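Side-chain contacts in putative polyketide cyclase (Bacillus cereus, PDB 3K0Z), which is of unknown function but is a putative lipoprotein that may act as a SnoaL-like polyketide cyclase: residues Q30-A33 with T34-V37; H38-Q41 with R42-F46. All coordinates share one frame; numbering follows the deposited sequence.

Contact 1. Residues Q30-A33 with T34-V37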
loop_
_atom_site.group_PDB
_atom_site.type_symbol
_atom_site.label_atom_id
_atom_site.label_comp_id
_atom_site.label_asym_id
_atom_site.label_seq_id
_atom_site.Cartn_x
_atom_site.Cartn_y
_atom_site.Cartn_z
ATOM N N GLN A 30 -3.660 24.873 4.566
ATOM C CA GLN A 30 -2.253 24.697 4.895
ATOM C C GLN A 30 -2.043 23.996 6.205
ATOM O O GLN A 30 -1.178 23.144 6.303
ATOM C CB GLN A 30 -1.545 26.037 5.023
ATOM C CG GLN A 30 -1.057 26.546 3.779
ATOM C CD GLN A 30 0.051 25.690 3.242
ATOM O OE1 GLN A 30 -0.079 25.095 2.160
ATOM N NE2 GLN A 30 1.147 25.593 4.009
ATOM N N LYS A 31 -2.770 24.421 7.228
ATOM C CA LYS A 31 -2.644 23.826 8.541
ATOM C C LYS A 31 -3.070 22.368 8.499
ATOM O O LYS A 31 -2.373 21.522 9.053
ATOM C CB LYS A 31 -3.457 24.591 9.587
ATOM C CG LYS A 31 -3.629 23.783 10.877
ATOM C CD LYS A 31 -4.040 24.564 12.041
ATOM C CE LYS A 31 -3.828 23.797 13.330
ATOM N NZ LYS A 31 -4.634 22.533 13.398
ATOM N N GLU A 32 -4.183 22.048 7.842
ATOM C CA GLU A 32 -4.612 20.613 7.794
ATOM C C GLU A 32 -3.596 19.752 7.068
ATOM O O GLU A 32 -3.239 18.649 7.508
ATOM C CB GLU A 32 -5.969 20.447 7.093
ATOM C CG GLU A 32 -7.106 21.161 7.785
ATOM C CD GLU A 32 -8.388 21.212 6.949
ATOM O OE1 GLU A 32 -8.388 21.713 5.779
ATOM O OE2 GLU A 32 -9.411 20.754 7.508
ATOM N N ALA A 33 -3.118 20.225 5.934
ATOM C CA ALA A 33 -2.119 19.453 5.179
ATOM C C ALA A 33 -0.817 19.258 5.983
ATOM O O ALA A 33 -0.228 18.174 5.979
ATOM C CB ALA A 33 -1.809 20.128 3.821
ATOM N N THR A 34 -0.393 20.300 6.672
ATOM C CA THR A 34 0.873 20.270 7.425
ATOM C C THR A 34 0.783 19.297 8.587
ATOM O O THR A 34 1.717 18.549 8.843
ATOM C CB THR A 34 1.208 21.673 7.946
ATOM O OG1 THR A 34 1.360 22.569 6.845
ATOM C CG2 THR A 34 2.483 21.696 8.752
ATOM N N GLU A 35 -0.339 19.297 9.307
ATOM C CA GLU A 35 -0.397 18.395 10.444
ATOM C C GLU A 35 -0.467 16.890 10.026
ATOM O O GLU A 35 0.027 16.008 10.725
ATOM C CB GLU A 35 -1.499 18.826 11.402
ATOM C CG GLU A 35 -2.876 18.523 10.914
ATOM C CD GLU A 35 -3.971 19.309 11.637
ATOM O OE1 GLU A 35 -3.653 20.091 12.557
ATOM O OE2 GLU A 35 -5.170 19.122 11.265
HETATM N N MSE A 36 -1.040 16.606 8.876
HETATM C CA MSE A 36 -1.051 15.249 8.342
HETATM C C MSE A 36 0.338 14.833 7.867
HETATM O O MSE A 36 0.789 13.706 8.147
HETATM C CB MSE A 36 -2.092 15.162 7.219
HETATM C CG MSE A 36 -3.474 15.272 7.748
HETATM SE SE MSE A 36 -4.781 15.508 6.344
HETATM C CE MSE A 36 -5.119 13.590 5.899
ATOM N N VAL A 37 1.042 15.717 7.166
ATOM C CA VAL A 37 2.403 15.390 6.685
ATOM C C VAL A 37 3.344 15.208 7.885
ATOM O O VAL A 37 4.120 14.261 7.931
ATOM C CB VAL A 37 2.940 16.457 5.697
ATOM C CG1 VAL A 37 4.401 16.283 5.468
ATOM C CG2 VAL A 37 2.169 16.379 4.367
#

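Contact 2. Residues H38-Q41 with R42-F46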
loop_
_atom_site.group_PDB
_atom_site.type_symbol
_atom_site.label_atom_id
_atom_site.label_comp_id
_atom_site.label_asym_id
_atom_site.label_seq_id
_atom_site.Cartn_x
_atom_site.Cartn_y
_atom_site.Cartn_z
ATOM N N HIS A 38 3.232 16.084 8.885
ATOM C CA HIS A 38 4.066 16.010 10.070
ATOM C C HIS A 38 3.808 14.729 10.858
ATOM O O HIS A 38 4.734 14.155 11.390
ATOM C CB HIS A 38 3.831 17.238 10.948
ATOM C CG HIS A 38 4.488 18.475 10.419
ATOM N ND1 HIS A 38 4.534 19.656 11.124
ATOM C CD2 HIS A 38 5.175 18.687 9.270
ATOM C CE1 HIS A 38 5.190 20.560 10.405
ATOM N NE2 HIS A 38 5.603 19.984 9.279
ATOM N N ALA A 39 2.574 14.265 10.919
ATOM C CA ALA A 39 2.304 12.998 11.630
ATOM C C ALA A 39 3.006 11.869 10.900
ATOM O O ALA A 39 3.599 10.971 11.505
ATOM C CB ALA A 39 0.777 12.742 11.716
ATOM N N ALA A 40 2.947 11.912 9.582
ATOM C CA ALA A 40 3.638 10.890 8.768
ATOM C C ALA A 40 5.122 10.961 9.000
ATOM O O ALA A 40 5.738 9.938 9.179
ATOM C CB ALA A 40 3.339 11.087 7.311
ATOM N N GLN A 41 5.697 12.170 9.023
ATOM C CA GLN A 41 7.125 12.305 9.236
ATOM C C GLN A 41 7.554 11.727 10.595
ATOM O O GLN A 41 8.574 11.022 10.687
ATOM C CB GLN A 41 7.550 13.745 9.135
ATOM C CG GLN A 41 7.633 14.308 7.742
ATOM C CD GLN A 41 8.322 15.638 7.752
ATOM O OE1 GLN A 41 7.686 16.710 7.908
ATOM N NE2 GLN A 41 9.640 15.605 7.562
ATOM N N ARG A 42 6.766 12.001 11.639
ATOM C CA ARG A 42 7.088 11.513 12.985
ATOM C C ARG A 42 6.933 10.021 13.052
ATOM O O ARG A 42 7.676 9.371 13.734
ATOM C CB ARG A 42 6.192 12.132 14.056
ATOM C CG ARG A 42 6.446 13.598 14.319
ATOM C CD ARG A 42 5.696 14.119 15.536
ATOM N NE ARG A 42 5.834 15.579 15.685
ATOM C CZ ARG A 42 4.992 16.489 15.168
ATOM N NH1 ARG A 42 3.892 16.151 14.504
ATOM N NH2 ARG A 42 5.230 17.773 15.370
ATOM N N PHE A 43 5.924 9.483 12.385
ATOM C CA PHE A 43 5.694 8.066 12.356
ATOM C C PHE A 43 6.882 7.371 11.682
ATOM O O PHE A 43 7.397 6.378 12.220
ATOM C CB PHE A 43 4.367 7.737 11.628
ATOM C CG PHE A 43 3.847 6.327 11.870
ATOM C CD1 PHE A 43 3.569 5.871 13.157
ATOM C CD2 PHE A 43 3.541 5.494 10.798
ATOM C CE1 PHE A 43 3.062 4.574 13.357
ATOM C CE2 PHE A 43 2.979 4.221 11.019
ATOM C CZ PHE A 43 2.755 3.780 12.284
ATOM N N TYR A 44 7.346 7.870 10.537
ATOM C CA TYR A 44 8.522 7.227 9.903
ATOM C C TYR A 44 9.858 7.585 10.593
ATOM O O TYR A 44 10.793 6.786 10.513
ATOM C CB TYR A 44 8.518 7.323 8.361
ATOM C CG TYR A 44 7.220 6.706 7.906
ATOM C CD1 TYR A 44 7.002 5.340 8.044
ATOM C CD2 TYR A 44 6.169 7.498 7.487
ATOM C CE1 TYR A 44 5.758 4.759 7.785
ATOM C CE2 TYR A 44 4.926 6.923 7.174
ATOM C CZ TYR A 44 4.741 5.556 7.332
ATOM O OH TYR A 44 3.523 5.007 7.069
ATOM N N ALA A 45 9.941 8.718 11.289
ATOM C CA ALA A 45 11.085 8.975 12.209
ATOM C C ALA A 45 11.162 7.885 13.291
ATOM O O ALA A 45 12.239 7.416 13.623
ATOM C CB ALA A 45 11.022 10.368 12.850
ATOM N N PHE A 46 10.013 7.495 13.835
ATOM C CA PHE A 46 9.999 6.464 14.829
ATOM C C PHE A 46 10.488 5.151 14.209
ATOM O O PHE A 46 11.363 4.486 14.753
ATOM C CB PHE A 46 8.617 6.281 15.430
ATOM C CG PHE A 46 8.545 5.076 16.289
ATOM C CD1 PHE A 46 9.230 5.038 17.499
ATOM C CD2 PHE A 46 7.884 3.945 15.858
ATOM C CE1 PHE A 46 9.213 3.883 18.290
ATOM C CE2 PHE A 46 7.848 2.797 16.633
ATOM C CZ PHE A 46 8.518 2.757 17.840
HETATM O O HOH W 1 4.041 19.671 13.818
#

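Contact 1. Residues Q30-A33 with T34-V37
The carboxylate of Glu35 is met at OE1 by the ammonium of Lys31, which comes from the syn side and stands 25° out of the carboxylate plane, while the plane of the Gln30 carbonyl is approached from both faces by Thr34, the backbone N from one and OG1 from the other. In the salt bridge, Lys31 NZ lies 2.8 Å from Glu35 OE1. The lysine chain runs extended and then bends at its last torsion (chi4 -62°), turning NZ toward the acid, and its CE passes 3.8 Å from the same OE1. Glu35 holds CG between its backbone N and carbonyl carbon (chi1 74°), which lays the chain back over the preceding turn, with CG 3.4 Å from Glu32 O.

Thr34 doubles an i to i+4 bond near the start of helix 30-49. Its OG1 donates to Gln30 O at 2.7 Å, in addition to the backbone bond from Thr34 N to Gln30 O at 3.0 Å, and its hydroxyl is thereby held against the helix. The amide of Gln30 looks elsewhere, donating through NE2 to the backbone oxygen of Glu9. Glu32 instead reaches back, OE1 accepting from Ser29 N just ahead of the helix, as in one half of a capping box.

Ala33, Met36 (a selenomethionine) and Val37 form the inner side of this end, resting on Met22, Ile24, Leu100, Val102 and nearby loop residues. Lys31 probably offsets part of the like charge of the two acids, Glu32 OE2 and Glu35 OE2 being 5.9 Å apart, and the bond to Ser29 N together with the amino end of the helix would favour the charged form of Glu32.

Contact 2. Residues H38-Q41 with R42-F46
In the middle of helix 30-49, His38 and Arg42 sit one turn apart and are joined by a water, which lies 2.7 Å from His38 ND1 and accepts from Arg42 NH2 at 2.7 Å. The arginine chain, extended from CG to NE, runs back along the helix toward the preceding turn, placing NH1 3.7 Å from His38 CB; beyond the histidine, NE2 is hydrogen-bonded to Gln11 O. Arg42 also leans on Gln57 and Thr58 of helix 55-58.

This helix packs against the curved sheet of the NTF2-like fold, and its inward side is carried by Ala40, Phe43 and Tyr44. With CG anti to its carbonyl carbon (chi1 -56°), Tyr44 sets its ring obliquely by the carbonyl of Ala40, CD2 only 3.0 Å from Ala40 O, while CE2 is 4.5 Å from Ala40 CB. The backbone bond from Tyr44 N to the same oxygen measures 3.0 Å. The phenol oxygen lies in plane at the edge of the Phe43 ring and is hydrogen-bonded to Asp128 on strand 120-133. On another side, Gln41 ties the helix to the N-terminal segment, OE1 accepting a hydrogen bond from Leu13 N and NE2 donating one to Pro17 O.

In the fold
Both contacts belong to helix 30-49 and follow each other directly along the chain, contact 1 at its amino end and contact 2 further on, with centres about 13 Å apart. Contact 1 is peripheral, its centre about 17 Å from that of the chain, whereas contact 2 lies about 7 Å from it and is buried. Strand 93-103 runs beneath both: Leu100 touches Val37 of the first and Ala40 of the second. The N-terminal segment follows the helix, meeting contact 1 through Glu9, Val10 and Leu12 and contact 2 through Gln11, Leu12, Leu13, Met16 and Pro17. One helix passes from a partly exposed start, with its charges on one side, into the core of the SnoaL-like fold.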